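MmeI (PDB 5HR4) combines DNA restriction with methylation in one polypeptide, probably transferring a methyl group from S-adenosyl-L-methionine to the exocyclic amino group of adenine in its DNA target. Local coordinates at residues 373-376 with 377-381. Sequence-based numbering, arbitrary orientation.
Sequences TYRE and LRLLE
The phenolic OH of Y374 takes two polar partners: NH1 of R378, one turn further along helix 368-388, donates a hydrogen bond to it over 3.0 Å, and D430 OD1 on helix 416-440 is hydrogen-bonded to the same oxygen. The helix packs beside the parallel strands of the methyltransferase domain, whose fold is Rossmann-like, and this i to i+4 pair lies on the side of the helix that meets helix 416-440. A tyrosine suits the place because its ring packs while its tip stays polar. With CG anti to the backbone N (chi1 175°), the ring runs alongside R378, whose CG sits over one face, 4.0 Å from the ring centroid, in a CH-pi contact. The arginine supplies both halves of the match: aliphatic carbons for the ring, and, after bends at chi2 and chi3, a guanidinium turned 78° from the ring plane that meets the phenol oxygen in its own plane. Its NH2 goes to N434, further along helix 416-440. Replacing Y374 with an alanine would probably leave R378 NH1 and D430 without their shared hydroxyl and open a gap beneath the arginine's methylenes.

On the adjoining side, L377 and T373 both touch F359 of strand 359-361, and L380 packs on W334 of helix 318-340; branched aliphatic leucines suit such buried positions, as does T373, whose methyl can pack while OG1 hydrogen-bonds to F369 O one turn back. Backbone bonds tie the turns together, L380 N donating to E376 O at 2.8 Å. On a more polar flank R375 and E376 form a salt bridge, and R375 NH2 forms a second with E318. L379 lies beside this pair, CD1 near the plane of the R375 guanidinium at its edge, 4.3 Å from NH1.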
loop_
_atom_site.group_PDB
_atom_site.type_symbol
_atom_site.label_atom_id
_atom_site.label_comp_id
_atom_site.label_asym_id
_atom_site.label_seq_id
_atom_site.Cartn_x
_atom_site.Cartn_y
_atom_site.Cartn_z
ATOM N N THR A 373 -17.920 3.774 -7.324
ATOM C CA THR A 373 -18.499 5.110 -7.227
ATOM C C THR A 373 -19.712 5.235 -8.131
ATOM O O THR A 373 -20.781 5.694 -7.709
ATOM C CB THR A 373 -17.484 6.192 -7.588
ATOM O OG1 THR A 373 -16.406 6.201 -6.641
ATOM C CG2 THR A 373 -18.176 7.552 -7.598
ATOM N N TYR A 374 -19.571 4.808 -9.381
ATOM C CA TYR A 374 -20.683 4.902 -10.316
ATOM C C TYR A 374 -21.865 4.066 -9.850
ATOM O O TYR A 374 -23.016 4.431 -10.103
ATOM C CB TYR A 374 -20.209 4.487 -11.723
ATOM C CG TYR A 374 -21.289 4.413 -12.768
ATOM C CD1 TYR A 374 -21.956 5.558 -13.190
ATOM C CD2 TYR A 374 -21.637 3.200 -13.351
ATOM C CE1 TYR A 374 -22.966 5.497 -14.140
ATOM C CE2 TYR A 374 -22.631 3.128 -14.311
ATOM C CZ TYR A 374 -23.293 4.284 -14.693
ATOM O OH TYR A 374 -24.285 4.225 -15.642
ATOM N N ARG A 375 -21.616 2.957 -9.151
ATOM C CA ARG A 375 -22.733 2.127 -8.709
ATOM C C ARG A 375 -23.483 2.796 -7.560
ATOM O O ARG A 375 -24.717 2.814 -7.535
ATOM C CB ARG A 375 -22.237 0.737 -8.308
ATOM C CG ARG A 375 -23.128 0.062 -7.296
ATOM C CD ARG A 375 -22.947 -1.438 -7.266
ATOM N NE ARG A 375 -21.786 -1.866 -6.489
ATOM C CZ ARG A 375 -21.638 -1.656 -5.186
ATOM N NH1 ARG A 375 -22.576 -0.996 -4.524
ATOM N NH2 ARG A 375 -20.557 -2.097 -4.545
ATOM N N GLU A 376 -22.749 3.363 -6.605
ATOM C CA GLU A 376 -23.387 4.123 -5.539
ATOM C C GLU A 376 -24.188 5.293 -6.097
ATOM O O GLU A 376 -25.305 5.581 -5.637
ATOM C CB GLU A 376 -22.322 4.599 -4.557
ATOM C CG GLU A 376 -21.650 3.429 -3.871
ATOM C CD GLU A 376 -22.674 2.539 -3.198
ATOM O OE1 GLU A 376 -23.456 3.070 -2.381
ATOM O OE2 GLU A 376 -22.732 1.330 -3.506
ATOM N N LEU A 377 -23.644 5.978 -7.092
ATOM C CA LEU A 377 -24.390 7.072 -7.686
ATOM C C LEU A 377 -25.645 6.561 -8.359
ATOM O O LEU A 377 -26.726 7.140 -8.197
ATOM C CB LEU A 377 -23.511 7.833 -8.666
ATOM C CG LEU A 377 -23.049 9.143 -8.054
ATOM C CD1 LEU A 377 -22.237 8.877 -6.809
ATOM C CD2 LEU A 377 -22.242 9.881 -9.080
ATOM N N ARG A 378 -25.545 5.449 -9.081
ATOM C CA ARG A 378 -26.758 4.906 -9.678
ATOM C C ARG A 378 -27.779 4.543 -8.597
ATOM O O ARG A 378 -28.955 4.910 -8.699
ATOM C CB ARG A 378 -26.429 3.717 -10.577
ATOM C CG ARG A 378 -25.858 4.142 -11.947
ATOM C CD ARG A 378 -26.892 4.920 -12.775
ATOM N NE ARG A 378 -28.027 4.066 -13.109
ATOM C CZ ARG A 378 -28.079 3.264 -14.169
ATOM N NH1 ARG A 378 -27.068 3.210 -15.029
ATOM N NH2 ARG A 378 -29.148 2.514 -14.378
ATOM N N LEU A 379 -27.339 3.877 -7.524
ATOM C CA LEU A 379 -28.271 3.515 -6.457
ATOM C C LEU A 379 -28.926 4.753 -5.864
ATOM O O LEU A 379 -30.156 4.800 -5.696
ATOM C CB LEU A 379 -27.565 2.705 -5.372
ATOM C CG LEU A 379 -27.252 1.247 -5.714
ATOM C CD1 LEU A 379 -26.644 0.535 -4.532
ATOM C CD2 LEU A 379 -28.507 0.551 -6.157
ATOM N N LEU A 380 -28.125 5.777 -5.551
ATOM C CA LEU A 380 -28.696 7.036 -5.081
ATOM C C LEU A 380 -29.712 7.576 -6.080
ATOM O O LEU A 380 -30.863 7.858 -5.722
ATOM C CB LEU A 380 -27.585 8.046 -4.851
ATOM C CG LEU A 380 -28.047 9.436 -4.476
ATOM C CD1 LEU A 380 -28.938 9.365 -3.247
ATOM C CD2 LEU A 380 -26.809 10.233 -4.178
ATOM N N GLU A 381 -29.311 7.670 -7.355
ATOM C CA GLU A 381 -30.177 8.161 -8.424
ATOM C C GLU A 381 -31.476 7.375 -8.581
ATOM O O GLU A 381 -32.413 7.892 -9.194
ATOM C CB GLU A 381 -29.429 8.134 -9.762
ATOM C CG GLU A 381 -30.084 8.994 -10.811
ATOM C CD GLU A 381 -29.801 8.539 -12.231
ATOM O OE1 GLU A 381 -29.684 7.307 -12.455
ATOM O OE2 GLU A 381 -29.712 9.424 -13.124
#